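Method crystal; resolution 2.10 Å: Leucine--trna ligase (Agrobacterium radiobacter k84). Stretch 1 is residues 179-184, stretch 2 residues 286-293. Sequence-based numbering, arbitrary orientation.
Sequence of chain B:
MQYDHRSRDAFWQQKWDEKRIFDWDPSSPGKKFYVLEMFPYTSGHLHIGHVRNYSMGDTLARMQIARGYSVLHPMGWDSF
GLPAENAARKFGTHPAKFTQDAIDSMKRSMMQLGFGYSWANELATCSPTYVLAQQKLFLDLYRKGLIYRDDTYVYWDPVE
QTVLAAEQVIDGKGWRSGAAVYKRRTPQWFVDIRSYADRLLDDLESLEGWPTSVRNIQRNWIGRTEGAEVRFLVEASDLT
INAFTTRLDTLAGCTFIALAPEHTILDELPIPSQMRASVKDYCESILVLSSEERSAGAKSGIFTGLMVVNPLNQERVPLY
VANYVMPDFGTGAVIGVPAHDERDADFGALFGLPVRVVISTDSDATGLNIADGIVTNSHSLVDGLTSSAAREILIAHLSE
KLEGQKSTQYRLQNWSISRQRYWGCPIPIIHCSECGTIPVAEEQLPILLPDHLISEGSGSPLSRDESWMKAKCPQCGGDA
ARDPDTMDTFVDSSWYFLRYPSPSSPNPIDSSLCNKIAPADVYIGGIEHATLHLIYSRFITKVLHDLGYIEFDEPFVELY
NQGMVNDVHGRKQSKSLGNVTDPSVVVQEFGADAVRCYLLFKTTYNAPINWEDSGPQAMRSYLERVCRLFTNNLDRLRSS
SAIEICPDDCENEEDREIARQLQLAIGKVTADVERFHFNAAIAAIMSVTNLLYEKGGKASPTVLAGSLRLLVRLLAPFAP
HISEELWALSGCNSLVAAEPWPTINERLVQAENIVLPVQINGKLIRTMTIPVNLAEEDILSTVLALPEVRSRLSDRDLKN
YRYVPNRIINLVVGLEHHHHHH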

ATOM      1  N   ALA B 179     -22.366  -8.732   4.742  1.00 42.75           N
ATOM      2  CA  ALA B 179     -23.225  -9.786   5.283  1.00 38.32           C
ATOM      3  C   ALA B 179     -22.460 -10.626   6.206  1.00 37.14           C
ATOM      4  O   ALA B 179     -21.256 -10.821   6.016  1.00 34.64           O
ATOM      5  CB  ALA B 179     -23.746 -10.687   4.167  1.00 44.05           C
ATOM      6  N   ALA B 180     -23.168 -11.166   7.202  1.00 33.66           N
ATOM      7  CA  ALA B 180     -22.588 -12.081   8.171  1.00 36.21           C
ATOM      8  C   ALA B 180     -22.085 -13.303   7.452  1.00 35.10           C
ATOM      9  O   ALA B 180     -22.780 -13.854   6.601  1.00 41.50           O
ATOM     10  CB  ALA B 180     -23.615 -12.486   9.254  1.00 35.17           C
ATOM     11  N   VAL B 181     -20.911 -13.740   7.835  1.00 34.92           N
ATOM     12  CA  VAL B 181     -20.204 -14.830   7.200  1.00 37.52           C
ATOM     13  C   VAL B 181     -20.385 -16.070   8.061  1.00 41.34           C
ATOM     14  O   VAL B 181     -20.479 -15.958   9.291  1.00 41.88           O
ATOM     15  CB  VAL B 181     -18.728 -14.414   7.009  1.00 39.42           C
ATOM     16  CG1 VAL B 181     -17.846 -15.590   6.757  1.00 48.86           C
ATOM     17  CG2 VAL B 181     -18.623 -13.476   5.797  1.00 39.92           C
ATOM     18  N   TYR B 182     -20.472 -17.230   7.408  1.00 37.61           N
ATOM     19  CA  TYR B 182     -20.582 -18.522   8.076  1.00 39.04           C
ATOM     20  C   TYR B 182     -19.384 -19.332   7.712  1.00 40.30           C
ATOM     21  O   TYR B 182     -18.609 -18.893   6.861  1.00 45.74           O
ATOM     22  CB  TYR B 182     -21.880 -19.225   7.633  1.00 43.72           C
ATOM     23  CG  TYR B 182     -23.100 -18.514   8.152  1.00 45.34           C
ATOM     24  CD1 TYR B 182     -23.523 -17.355   7.543  1.00 44.98           C
ATOM     25  CD2 TYR B 182     -23.808 -18.981   9.288  1.00 43.54           C
ATOM     26  CE1 TYR B 182     -24.625 -16.669   7.990  1.00 45.68           C
ATOM     27  CE2 TYR B 182     -24.923 -18.292   9.759  1.00 44.02           C
ATOM     28  CZ  TYR B 182     -25.329 -17.127   9.095  1.00 45.49           C
ATOM     29  OH  TYR B 182     -26.394 -16.338   9.479  1.00 47.08           O
ATOM     30  N   LYS B 183     -19.199 -20.473   8.382  1.00 39.40           N
ATOM     31  CA  LYS B 183     -18.123 -21.418   8.097  1.00 43.54           C
ATOM     32  C   LYS B 183     -18.687 -22.756   7.576  1.00 46.01           C
ATOM     33  O   LYS B 183     -19.555 -23.323   8.188  1.00 53.25           O
ATOM     34  CB  LYS B 183     -17.293 -21.698   9.349  1.00 47.65           C
ATOM     35  CG  LYS B 183     -16.349 -20.572   9.784  1.00 55.46           C
ATOM     36  CD  LYS B 183     -14.938 -20.661   9.179  1.00 60.19           C
ATOM     37  CE  LYS B 183     -13.848 -20.350  10.215  1.00 66.08           C
ATOM     38  NZ  LYS B 183     -12.447 -20.553   9.721  1.00 72.25           N
ATOM     39  N   ARG B 184     -18.166 -23.256   6.460  1.00 46.28           N
ATOM     40  CA  ARG B 184     -18.488 -24.588   5.925  1.00 45.69           C
ATOM     41  C   ARG B 184     -17.207 -25.337   5.731  1.00 46.98           C
ATOM     42  O   ARG B 184     -16.171 -24.716   5.464  1.00 42.57           O
ATOM     43  CB  ARG B 184     -19.044 -24.521   4.524  1.00 47.56           C
ATOM     44  CG  ARG B 184     -20.293 -23.731   4.292  1.00 55.26           C
ATOM     45  CD  ARG B 184     -20.469 -23.644   2.777  1.00 63.22           C
ATOM     46  NE  ARG B 184     -21.866 -23.448   2.390  1.00 70.81           N
ATOM     47  CZ  ARG B 184     -22.351 -23.639   1.169  1.00 70.36           C
ATOM     48  NH1 ARG B 184     -21.562 -24.037   0.161  1.00 68.99           N
ATOM     49  NH2 ARG B 184     -23.656 -23.446   0.964  1.00 82.96           N
ATOM     50  N   ILE B 286     -23.569 -25.532  17.221  1.00 72.96           N
ATOM     51  CA  ILE B 286     -22.548 -24.474  17.336  1.00 70.78           C
ATOM     52  C   ILE B 286     -22.003 -24.160  15.940  1.00 66.35           C
ATOM     53  O   ILE B 286     -22.001 -22.996  15.531  1.00 58.96           O
ATOM     54  CB  ILE B 286     -21.389 -24.843  18.287  1.00 68.12           C
ATOM     55  CG1 ILE B 286     -21.905 -25.090  19.708  1.00 67.87           C
ATOM     56  CG2 ILE B 286     -20.330 -23.731  18.311  1.00 67.22           C
ATOM     57  CD1 ILE B 286     -22.571 -23.892  20.370  1.00 72.69           C
ATOM     58  N   LEU B 287     -21.608 -25.210  15.216  1.00 63.03           N
ATOM     59  CA  LEU B 287     -21.070 -25.101  13.843  1.00 62.46           C
ATOM     60  C   LEU B 287     -21.986 -24.405  12.834  1.00 56.64           C
ATOM     61  O   LEU B 287     -21.502 -23.852  11.874  1.00 57.22           O
ATOM     62  CB  LEU B 287     -20.684 -26.474  13.282  1.00 62.09           C
ATOM     63  CG  LEU B 287     -19.673 -27.303  14.078  1.00 66.78           C
ATOM     64  CD1 LEU B 287     -19.420 -28.623  13.365  1.00 68.66           C
ATOM     65  CD2 LEU B 287     -18.376 -26.557  14.285  1.00 70.18           C
ATOM     66  N   VAL B 288     -23.291 -24.444  13.049  1.00 52.88           N
ATOM     67  CA  VAL B 288     -24.255 -23.662  12.257  1.00 58.02           C
ATOM     68  C   VAL B 288     -24.182 -22.129  12.493  1.00 52.32           C
ATOM     69  O   VAL B 288     -24.714 -21.352  11.720  1.00 51.88           O
ATOM     70  CB  VAL B 288     -25.694 -24.248  12.469  1.00 61.23           C
ATOM     71  CG1 VAL B 288     -26.828 -23.229  12.325  1.00 62.86           C
ATOM     72  CG2 VAL B 288     -25.913 -25.396  11.492  1.00 61.43           C
ATOM     73  N   LEU B 289     -23.535 -21.686  13.561  1.00 54.96           N
ATOM     74  CA  LEU B 289     -23.552 -20.263  13.912  1.00 58.03           C
ATOM     75  C   LEU B 289     -22.648 -19.455  12.996  1.00 51.00           C
ATOM     76  O   LEU B 289     -21.619 -19.947  12.553  1.00 45.52           O
ATOM     77  CB  LEU B 289     -23.120 -20.068  15.370  1.00 57.99           C
ATOM     78  CG  LEU B 289     -24.064 -20.736  16.391  1.00 59.83           C
ATOM     79  CD1 LEU B 289     -23.454 -20.614  17.780  1.00 55.77           C
ATOM     80  CD2 LEU B 289     -25.470 -20.138  16.310  1.00 59.61           C
ATOM     81  N   SER B 290     -23.053 -18.221  12.739  1.00 52.54           N
ATOM     82  CA  SER B 290     -22.220 -17.264  12.038  1.00 53.08           C
ATOM     83  C   SER B 290     -20.928 -17.015  12.871  1.00 51.71           C
ATOM     84  O   SER B 290     -20.870 -17.387  14.036  1.00 47.23           O
ATOM     85  CB  SER B 290     -23.026 -15.990  11.719  1.00 48.09           C
ATOM     86  OG  SER B 290     -23.182 -15.188  12.856  1.00 55.74           O
ATOM     87  N   SER B 291     -19.878 -16.484  12.246  1.00 47.85           N
ATOM     88  CA  SER B 291     -18.616 -16.221  12.924  1.00 50.72           C
ATOM     89  C   SER B 291     -18.794 -15.188  14.048  1.00 48.73           C
ATOM     90  O   SER B 291     -18.224 -15.385  15.083  1.00 51.71           O
ATOM     91  CB  SER B 291     -17.550 -15.752  11.933  1.00 51.99           C
ATOM     92  OG  SER B 291     -17.374 -16.745  10.938  1.00 59.05           O
ATOM     93  N   GLU B 292     -19.572 -14.119  13.799  1.00 47.79           N
ATOM     94  CA  GLU B 292     -20.111 -13.161  14.802  1.00 55.09           C
ATOM     95  C   GLU B 292     -20.785 -13.816  16.031  1.00 57.91           C
ATOM     96  O   GLU B 292     -20.309 -13.640  17.140  1.00 65.65           O
ATOM     97  CB  GLU B 292     -21.209 -12.302  14.177  1.00 60.34           C
ATOM     98  CG  GLU B 292     -20.775 -11.123  13.347  1.00 68.64           C
ATOM     99  CD  GLU B 292     -21.946 -10.425  12.660  1.00 73.89           C
ATOM    100  OE1 GLU B 292     -23.040 -11.044  12.522  1.00 66.15           O
ATOM    101  OE2 GLU B 292     -21.753  -9.250  12.238  1.00 86.50           O
ATOM    102  N   GLU B 293     -21.896 -14.535  15.816  1.00 59.97           N
ATOM    103  CA  GLU B 293     -22.650 -15.267  16.881  1.00 60.18           C
ATOM    104  C   GLU B 293     -21.793 -16.247  17.655  1.00 54.66           C
ATOM    105  O   GLU B 293     -22.008 -16.442  18.839  1.00 59.91           O
ATOM    106  CB  GLU B 293     -23.840 -16.046  16.284  1.00 62.46           C
ATOM    107  CG  GLU B 293     -24.998 -15.169  15.815  1.00 69.18           C
ATOM    108  CD  GLU B 293     -25.858 -15.789  14.700  1.00 80.57           C
ATOM    109  OE1 GLU B 293     -25.671 -16.989  14.348  1.00 82.87           O
ATOM    110  OE2 GLU B 293     -26.727 -15.057  14.159  1.00 77.54           O
TER
HETATM  111  O   HOH W   1     -20.666 -13.466  10.963  1.00 44.69           O

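How do the two backbones meet? Residues 179-184 run through a loop into a strand that starts at Y182, while 286-293 leave the end of a helix, pass through a loop and turn again at 291-293, where phi and psi are helical although the regular bonds are absent. The nearest CA atoms across the contact are those of Y182 and S290, 4.5 Å apart. Just beside that point a single direct hydrogen bond joins them: the N of S291 donates to the O of V181 over 3.1 Å, with an N-H...acceptor angle of 169°, so the amide points almost straight at the carbonyl. The same carbonyl O lies 3.5 Å from the CA of S290, which places it close against the backbone at the start of the turn.

What else does the V181 carbonyl hold? Water 1 donates to the O of V181 at 3.0 Å and accepts from the N of E292 at 3.1 Å. One carbonyl thus serves two consecutive amides of the other stretch, S291 directly and E292 through the water.

Why does the Y182 side chain matter when its CA-to-CB bond points sideways? With chi1 in the m rotamer, the ring's end comes nearer to the other stretch, and Y182 has the largest covered area of any residue here, 65 Å². The CB of S290 sits over one face of the ring, 3.8 Å from its centroid and 20° off the normal, a CH-pi contact in which the carbon's hydrogens meet the pi cloud. At the ring edge, near its plane, the O of V288 approaches the CD2 of Y182 to 3.5 Å, setting a carbonyl oxygen beside the slightly positive rim of aromatic hydrogens.

What bonds does S290 make within its own stretch? Its turn is tied together within the stretch: the N of E293 donates to the OG of S290 at 3.3 Å, and the N of S290 returns a weak hydrogen bond to the OE1 of E293, also 3.3 Å. Serine and glutamate thus each accept the other's amide, while the CB of S290 lies over a face of the Y182 ring.

Which side chains fill the flanks? A180 points toward the second stretch, its CB 3.6 Å from the OE1 of E292 in a van der Waals contact. Farther along, the CG of K183 lies 4.1 Å from the OG of S291, a hydroxyl oxygen buried here without any polar partner in the model.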